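Local coordinates for protein NAD-dependent aldehyde dehydrogenase (Sinorhizobium meliloti, PDB 3U4J) that probably oxidises aldehydes with NAD or NADP as electron acceptor, as a tetrameric member of the aldehyde dehydrogenase family that also binds calcium, at residues Glu349-Ala352 with Glu353-Ser357; Ser204-Leu207 with Ala208-Arg212; Gly315-Asp318 with Ala319-Arg323. All coordinates share one frame; numbering follows the deposited sequence.

Contact 1: Glu349-Ala352 with Glu353-Ser357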
loop_
_atom_site.group_PDB
_atom_site.type_symbol
_atom_site.label_atom_id
_atom_site.label_comp_id
_atom_site.label_asym_id
_atom_site.label_seq_id
_atom_site.Cartn_x
_atom_site.Cartn_y
_atom_site.Cartn_z
ATOM N N GLU A 349 22.014 -40.564 -11.121
ATOM C CA GLU A 349 23.267 -40.886 -11.816
ATOM C C GLU A 349 23.413 -39.968 -13.041
ATOM O O GLU A 349 24.504 -39.473 -13.308
ATOM C CB GLU A 349 23.314 -42.389 -12.198
ATOM C CG GLU A 349 24.486 -42.786 -13.124
ATOM C CD GLU A 349 25.845 -42.855 -12.418
ATOM O OE1 GLU A 349 25.921 -43.388 -11.291
ATOM O OE2 GLU A 349 26.858 -42.389 -13.009
ATOM N N ALA A 350 22.317 -39.718 -13.760
ATOM C CA ALA A 350 22.364 -38.808 -14.925
ATOM C C ALA A 350 22.813 -37.407 -14.486
ATOM O O ALA A 350 23.662 -36.778 -15.143
ATOM C CB ALA A 350 21.004 -38.744 -15.670
ATOM N N HIS A 351 22.303 -36.940 -13.344
ATOM C CA HIS A 351 22.711 -35.616 -12.877
ATOM C C HIS A 351 24.181 -35.581 -12.461
ATOM O O HIS A 351 24.890 -34.647 -12.819
ATOM C CB HIS A 351 21.816 -35.109 -11.741
ATOM C CG HIS A 351 22.076 -33.682 -11.385
ATOM N ND1 HIS A 351 21.704 -32.640 -12.198
ATOM C CD2 HIS A 351 22.693 -33.125 -10.314
ATOM C CE1 HIS A 351 22.072 -31.497 -11.643
ATOM N NE2 HIS A 351 22.681 -31.764 -10.501
ATOM N N ALA A 352 24.625 -36.593 -11.708
ATOM C CA ALA A 352 26.033 -36.689 -11.304
ATOM C C ALA A 352 26.983 -36.681 -12.529
ATOM O O ALA A 352 28.016 -36.019 -12.508
ATOM C CB ALA A 352 26.274 -37.937 -10.415
ATOM N N GLU A 353 26.621 -37.413 -13.579
ATOM C CA GLU A 353 27.421 -37.449 -14.819
ATOM C C GLU A 353 27.487 -36.070 -15.492
ATOM O O GLU A 353 28.553 -35.643 -15.927
ATOM C CB GLU A 353 26.904 -38.518 -15.789
ATOM C CG GLU A 353 27.266 -39.963 -15.343
ATOM C CD GLU A 353 26.443 -41.083 -16.040
ATOM O OE1 GLU A 353 25.577 -40.793 -16.902
ATOM O OE2 GLU A 353 26.673 -42.276 -15.716
ATOM N N LYS A 354 26.357 -35.368 -15.533
ATOM C CA LYS A 354 26.327 -34.016 -16.066
ATOM C C LYS A 354 27.227 -33.073 -15.258
ATOM O O LYS A 354 28.035 -32.332 -15.846
ATOM C CB LYS A 354 24.893 -33.484 -16.126
ATOM C CG LYS A 354 24.733 -32.238 -16.984
ATOM C CD LYS A 354 23.276 -31.792 -16.979
ATOM C CE LYS A 354 22.967 -30.843 -18.136
ATOM N NZ LYS A 354 21.631 -30.200 -17.951
ATOM N N VAL A 355 27.121 -33.127 -13.926
ATOM C CA VAL A 355 28.023 -32.346 -13.065
ATOM C C VAL A 355 29.497 -32.665 -13.372
ATOM O O VAL A 355 30.314 -31.749 -13.527
ATOM C CB VAL A 355 27.731 -32.529 -11.563
ATOM C CG1 VAL A 355 28.845 -31.872 -10.699
ATOM C CG2 VAL A 355 26.328 -31.957 -11.194
ATOM N N HIS A 356 29.833 -33.954 -13.475
ATOM C CA HIS A 356 31.213 -34.345 -13.808
ATOM C C HIS A 356 31.634 -33.863 -15.206
ATOM O O HIS A 356 32.771 -33.439 -15.402
ATOM C CB HIS A 356 31.440 -35.862 -13.674
ATOM C CG HIS A 356 32.890 -36.237 -13.706
ATOM N ND1 HIS A 356 33.789 -35.780 -12.768
ATOM C CD2 HIS A 356 33.607 -36.980 -14.587
ATOM C CE1 HIS A 356 34.994 -36.247 -13.052
ATOM N NE2 HIS A 356 34.916 -36.964 -14.158
ATOM N N SER A 357 30.704 -33.918 -16.161
ATOM C CA SER A 357 30.942 -33.371 -17.493
ATOM C C SER A 357 31.351 -31.889 -17.468
ATOM O O SER A 357 32.224 -31.458 -18.221
ATOM C CB SER A 357 29.686 -33.524 -18.342
ATOM O OG SER A 357 29.971 -33.185 -19.686
#
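His351 and Val355 pack one turn apart at the start of helix 349-364. Their side chains cross at a slant, and CG2 of Val355 comes within 3.7 Å of NE2 of His351. The first torsion of Val355 brings this about. It sets CG2 beside the backbone N, on the side of His351. There CG2 also lies 3.5 Å from His351 O. Val355 N bonds to His351 O at 2.9 Å. This is the close-packed side of the helix. The ring of His351 is fixed further by Phe404 O, which accepts a bond from NE2, and by Trp171, which meets it edge-to-face. Ala352 lies buried on the same turn and touches Met346.

The other side is looser and faces solvent around Ala350, Glu353 and Lys354. Lys354 runs out extended, away from the preceding turn. Glu349 bends at chi2 (75°), which carries its carboxylate to that of Glu353, with the two planes 61° apart. OE2 of Glu349 and OE2 of Glu353 are only 2.7 Å apart. Arg375 forms a salt bridge with OE1 of Glu349 and would offset part of the negative charge. Two carboxylate oxygens this close suggest that one acid probably carries a proton, its pKa raised by its neighbour.

Contact 2: Ser204-Leu207 with Ala208-Arg212; sequences SIRL and AELAR
Arg206 and Glu209 form a salt bridge on helix 202-214, the crossover helix of a beta-alpha-beta unit between strands 191-195 and 221-223. The two side chains cross at about a right angle. Arg206 bends at both chi2 and chi3 (-65° and -72°), and this turns the guanidinium forward, toward the next turn of the helix. NH1 then gives a hydrogen bond of 2.9 Å to OE1 of Glu209. It uses the anti lone pair of that oxygen, and the guanidinium and carboxylate planes stand 52° apart. NE of Arg206 forms a second salt bridge with Glu104, so two acids hold the group.

Glu209 and Ile205 are arranged differently. They lie side by side and point the same way, with CG2 of Ile205 3.5 Å from OE2 of Glu209. With an alanine in place of Glu209, NH1 of Arg206 would probably lose its acceptor and CG2 of Ile205 its neighbour. Leu210 crosses Arg206 obliquely and brings CD2 to 4.0 Å from NH2.

Leu207, Ala208 and Ala211 are buried. Leu207 packs on helices 84-100 and 174-187, while Ala208 and Ala211 rest on strand 221-223. The backbone N atoms of Ala208, Glu209, Leu210 and Ala211 each bond to the O four residues earlier. Leu210 has a further close contact with the previous turn: its CG sits 3.2 Å from Arg206 O.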
loop_
_atom_site.group_PDB
_atom_site.type_symbol
_atom_site.label_atom_id
_atom_site.label_comp_id
_atom_site.label_asym_id
_atom_site.label_seq_id
_atom_site.Cartn_x
_atom_site.Cartn_y
_atom_site.Cartn_z
ATOM N N SER A 204 5.052 -34.088 -1.154
ATOM C CA SER A 204 3.977 -33.322 -1.793
ATOM C C SER A 204 2.607 -33.988 -1.700
ATOM O O SER A 204 1.594 -33.321 -1.580
ATOM C CB SER A 204 4.326 -33.027 -3.265
ATOM O OG SER A 204 5.517 -32.229 -3.282
ATOM N N ILE A 205 2.588 -35.312 -1.773
ATOM C CA ILE A 205 1.368 -36.070 -1.600
ATOM C C ILE A 205 0.987 -35.964 -0.124
ATOM O O ILE A 205 -0.183 -35.724 0.210
ATOM C CB ILE A 205 1.596 -37.563 -2.014
ATOM C CG1 ILE A 205 1.576 -37.691 -3.544
ATOM C CG2 ILE A 205 0.563 -38.474 -1.365
ATOM C CD1 ILE A 205 2.187 -39.014 -4.052
ATOM N N ARG A 206 1.968 -36.121 0.759
ATOM C CA ARG A 206 1.679 -35.922 2.187
ATOM C C ARG A 206 1.110 -34.524 2.465
ATOM O O ARG A 206 0.186 -34.383 3.267
ATOM C CB ARG A 206 2.889 -36.216 3.119
ATOM C CG ARG A 206 3.314 -37.681 3.213
ATOM C CD ARG A 206 2.269 -38.592 3.850
ATOM N NE ARG A 206 2.152 -38.367 5.295
ATOM C CZ ARG A 206 1.031 -37.999 5.921
ATOM N NH1 ARG A 206 -0.096 -37.818 5.245
ATOM N NH2 ARG A 206 1.029 -37.825 7.240
ATOM N N LEU A 207 1.635 -33.499 1.795
ATOM C CA LEU A 207 1.132 -32.129 2.033
ATOM C C LEU A 207 -0.343 -32.025 1.631
ATOM O O LEU A 207 -1.138 -31.408 2.354
ATOM C CB LEU A 207 1.973 -31.090 1.276
ATOM C CG LEU A 207 1.698 -29.606 1.433
ATOM C CD1 LEU A 207 1.731 -29.169 2.918
ATOM C CD2 LEU A 207 2.734 -28.796 0.624
ATOM N N ALA A 208 -0.705 -32.634 0.492
ATOM C CA ALA A 208 -2.110 -32.639 0.050
ATOM C C ALA A 208 -2.979 -33.420 1.037
ATOM O O ALA A 208 -4.146 -33.075 1.255
ATOM C CB ALA A 208 -2.248 -33.230 -1.350
ATOM N N GLU A 209 -2.408 -34.476 1.604
ATOM C CA GLU A 209 -3.122 -35.287 2.596
ATOM C C GLU A 209 -3.320 -34.502 3.892
ATOM O O GLU A 209 -4.370 -34.597 4.528
ATOM C CB GLU A 209 -2.412 -36.632 2.824
ATOM C CG GLU A 209 -2.430 -37.517 1.549
ATOM C CD GLU A 209 -1.640 -38.819 1.700
ATOM O OE1 GLU A 209 -0.825 -38.952 2.644
ATOM O OE2 GLU A 209 -1.804 -39.719 0.852
ATOM N N LEU A 210 -2.323 -33.707 4.270
ATOM C CA LEU A 210 -2.493 -32.799 5.432
ATOM C C LEU A 210 -3.574 -31.746 5.189
ATOM O O LEU A 210 -4.371 -31.456 6.094
ATOM C CB LEU A 210 -1.176 -32.140 5.833
ATOM C CG LEU A 210 -0.048 -33.108 6.206
ATOM C CD1 LEU A 210 1.181 -32.344 6.691
ATOM C CD2 LEU A 210 -0.503 -34.101 7.249
ATOM N N ALA A 211 -3.617 -31.170 3.986
ATOM C CA ALA A 211 -4.708 -30.248 3.644
ATOM C C ALA A 211 -6.078 -30.927 3.779
ATOM O O ALA A 211 -7.051 -30.337 4.311
ATOM C CB ALA A 211 -4.525 -29.647 2.199
ATOM N N ARG A 212 -6.165 -32.167 3.317
ATOM C CA ARG A 212 -7.431 -32.925 3.466
ATOM C C ARG A 212 -7.722 -33.133 4.957
ATOM O O ARG A 212 -8.844 -32.932 5.423
ATOM C CB ARG A 212 -7.336 -34.285 2.756
ATOM C CG ARG A 212 -8.619 -35.106 2.827
ATOM C CD ARG A 212 -8.530 -36.364 1.952
ATOM N NE ARG A 212 -7.416 -37.259 2.296
ATOM C CZ ARG A 212 -7.020 -38.266 1.512
ATOM N NH1 ARG A 212 -7.656 -38.493 0.355
ATOM N NH2 ARG A 212 -5.998 -39.035 1.870
#

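Contact 3: Gly315-Asp318 with Ala319-Arg323; sequences GIRD and ALMER
Arg317 reaches along the first turn of helix 317-330 to lie beside Met321, which is present as selenomethionine. From CB the chain leaves opposite the backbone N (chi1 -174°), then bends at chi2 (-97°). CB, CG and CD make no close contact with 319-323. The side chain packs instead on Val312 of strand 307-313 and Ala390 of strand 383-390. From NE to CZ it runs along the helix toward Met321. NH1 meets Met321 CG at 4.1 Å, and CG lies over one face of the guanidinium. The Met321 chain bends at chi2 and chi3, which puts its CE above the same plane but offset toward the rim. NH1 also gives a hydrogen bond of 3.1 Å to OD1 of Asp318, as part of a salt bridge. It meets that oxygen nearly along the C-O bond, and OD1 is tilted 21° from the guanidinium plane.

This is the N-terminal turn of a helix that follows strand 307-313, with Ile316 at the N-cap position. Ile316 O accepts the first bond of the turn, from Leu320 N at 2.9 Å. The inner side packs on the sheet: Leu320 touches strands 275-279 and 307-313, and Met321 reaches Val388 on strand 383-390. Ala319 rests on Leu285 of helix 285-297. Toward solvent, Glu322 CB lies 3.4 Å from Asp318 O, which accepts the backbone bond from Glu322 N.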
loop_
_atom_site.group_PDB
_atom_site.type_symbol
_atom_site.label_atom_id
_atom_site.label_comp_id
_atom_site.label_asym_id
_atom_site.label_seq_id
_atom_site.Cartn_x
_atom_site.Cartn_y
_atom_site.Cartn_z
ATOM N N GLY A 315 43.104 -8.135 -3.806
ATOM C CA GLY A 315 43.837 -8.045 -2.542
ATOM C C GLY A 315 43.535 -9.100 -1.500
ATOM O O GLY A 315 44.378 -9.403 -0.659
ATOM N N ILE A 316 42.337 -9.680 -1.546
ATOM C CA ILE A 316 41.968 -10.639 -0.506
ATOM C C ILE A 316 41.743 -12.026 -1.050
ATOM O O ILE A 316 41.319 -12.910 -0.315
ATOM C CB ILE A 316 40.721 -10.208 0.280
ATOM C CG1 ILE A 316 39.539 -10.045 -0.683
ATOM C CG2 ILE A 316 41.019 -8.950 1.094
ATOM C CD1 ILE A 316 38.230 -10.404 -0.085
ATOM N N ARG A 317 42.046 -12.212 -2.329
ATOM C CA ARG A 317 41.873 -13.486 -2.978
ATOM C C ARG A 317 42.526 -14.602 -2.181
ATOM O O ARG A 317 41.867 -15.576 -1.881
ATOM C CB ARG A 317 42.413 -13.455 -4.413
ATOM C CG ARG A 317 42.134 -14.733 -5.228
ATOM C CD ARG A 317 43.323 -15.682 -5.217
ATOM N NE ARG A 317 43.100 -16.858 -6.062
ATOM C CZ ARG A 317 43.654 -18.056 -5.860
ATOM N NH1 ARG A 317 44.470 -18.264 -4.834
ATOM N NH2 ARG A 317 43.393 -19.055 -6.695
ATOM N N ASP A 318 43.808 -14.453 -1.827
ATOM C CA ASP A 318 44.537 -15.551 -1.186
ATOM C C ASP A 318 44.036 -15.796 0.229
ATOM O O ASP A 318 43.874 -16.944 0.639
ATOM C CB ASP A 318 46.053 -15.290 -1.187
ATOM C CG ASP A 318 46.658 -15.354 -2.581
ATOM O OD1 ASP A 318 46.176 -16.135 -3.423
ATOM O OD2 ASP A 318 47.627 -14.617 -2.840
ATOM N N ALA A 319 43.756 -14.727 0.973
ATOM C CA ALA A 319 43.288 -14.912 2.339
ATOM C C ALA A 319 41.917 -15.604 2.370
ATOM O O ALA A 319 41.641 -16.416 3.265
ATOM C CB ALA A 319 43.255 -13.588 3.099
ATOM N N LEU A 320 41.080 -15.301 1.376
ATOM C CA LEU A 320 39.717 -15.840 1.343
ATOM C C LEU A 320 39.776 -17.307 0.922
ATOM O O LEU A 320 39.166 -18.142 1.564
ATOM C CB LEU A 320 38.805 -15.045 0.397
ATOM C CG LEU A 320 37.327 -15.462 0.382
ATOM C CD1 LEU A 320 36.600 -14.912 1.634
ATOM C CD2 LEU A 320 36.668 -14.921 -0.857
HETATM N N MSE A 321 40.528 -17.595 -0.136
HETATM C CA MSE A 321 40.728 -18.967 -0.633
HETATM C C MSE A 321 41.253 -19.918 0.444
HETATM O O MSE A 321 40.745 -21.020 0.600
HETATM C CB MSE A 321 41.665 -18.966 -1.853
HETATM C CG MSE A 321 41.713 -20.278 -2.625
HETATM SE SE MSE A 321 39.888 -20.887 -3.213
HETATM C CE MSE A 321 39.625 -19.659 -4.714
ATOM N N GLU A 322 42.267 -19.477 1.190
ATOM C CA GLU A 322 42.834 -20.261 2.309
ATOM C C GLU A 322 41.755 -20.647 3.345
ATOM O O GLU A 322 41.714 -21.775 3.844
ATOM C CB GLU A 322 43.952 -19.426 2.958
ATOM C CG GLU A 322 44.942 -20.148 3.833
ATOM C CD GLU A 322 46.062 -19.190 4.303
ATOM O OE1 GLU A 322 46.791 -18.634 3.436
ATOM O OE2 GLU A 322 46.202 -18.984 5.536
ATOM N N ARG A 323 40.878 -19.703 3.673
ATOM C CA ARG A 323 39.791 -19.959 4.632
ATOM C C ARG A 323 38.708 -20.869 4.025
ATOM O O ARG A 323 38.223 -21.799 4.683
ATOM C CB ARG A 323 39.207 -18.632 5.130
ATOM C CG ARG A 323 40.040 -18.050 6.277
ATOM C CD ARG A 323 39.903 -16.544 6.489
ATOM N NE ARG A 323 41.194 -16.075 7.006
ATOM C CZ ARG A 323 41.445 -14.883 7.538
ATOM N NH1 ARG A 323 40.489 -13.975 7.661
ATOM N NH2 ARG A 323 42.673 -14.606 7.961
#

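In the fold
All three contacts lie within single helices of the aldehyde dehydrogenase fold, contact 3 including the residues just before its helix. Along the chain contact 2 comes first, then contact 3, then contact 1. Contact 2 lies on helix 202-214, beside the sheet that holds strands 191-195 and 221-223. Contact 3 lies on helix 317-330, against a second sheet. These two are on opposite sides of the chain's centre, 47 Å apart between centres. Contact 1, on helix 349-364, is 32 Å from contact 2 and 30 Å from contact 3, again between centres. Helices 317-330 and 349-364 both come between strands 307-313 and 383-390 of the second sheet. The three are separate local contacts.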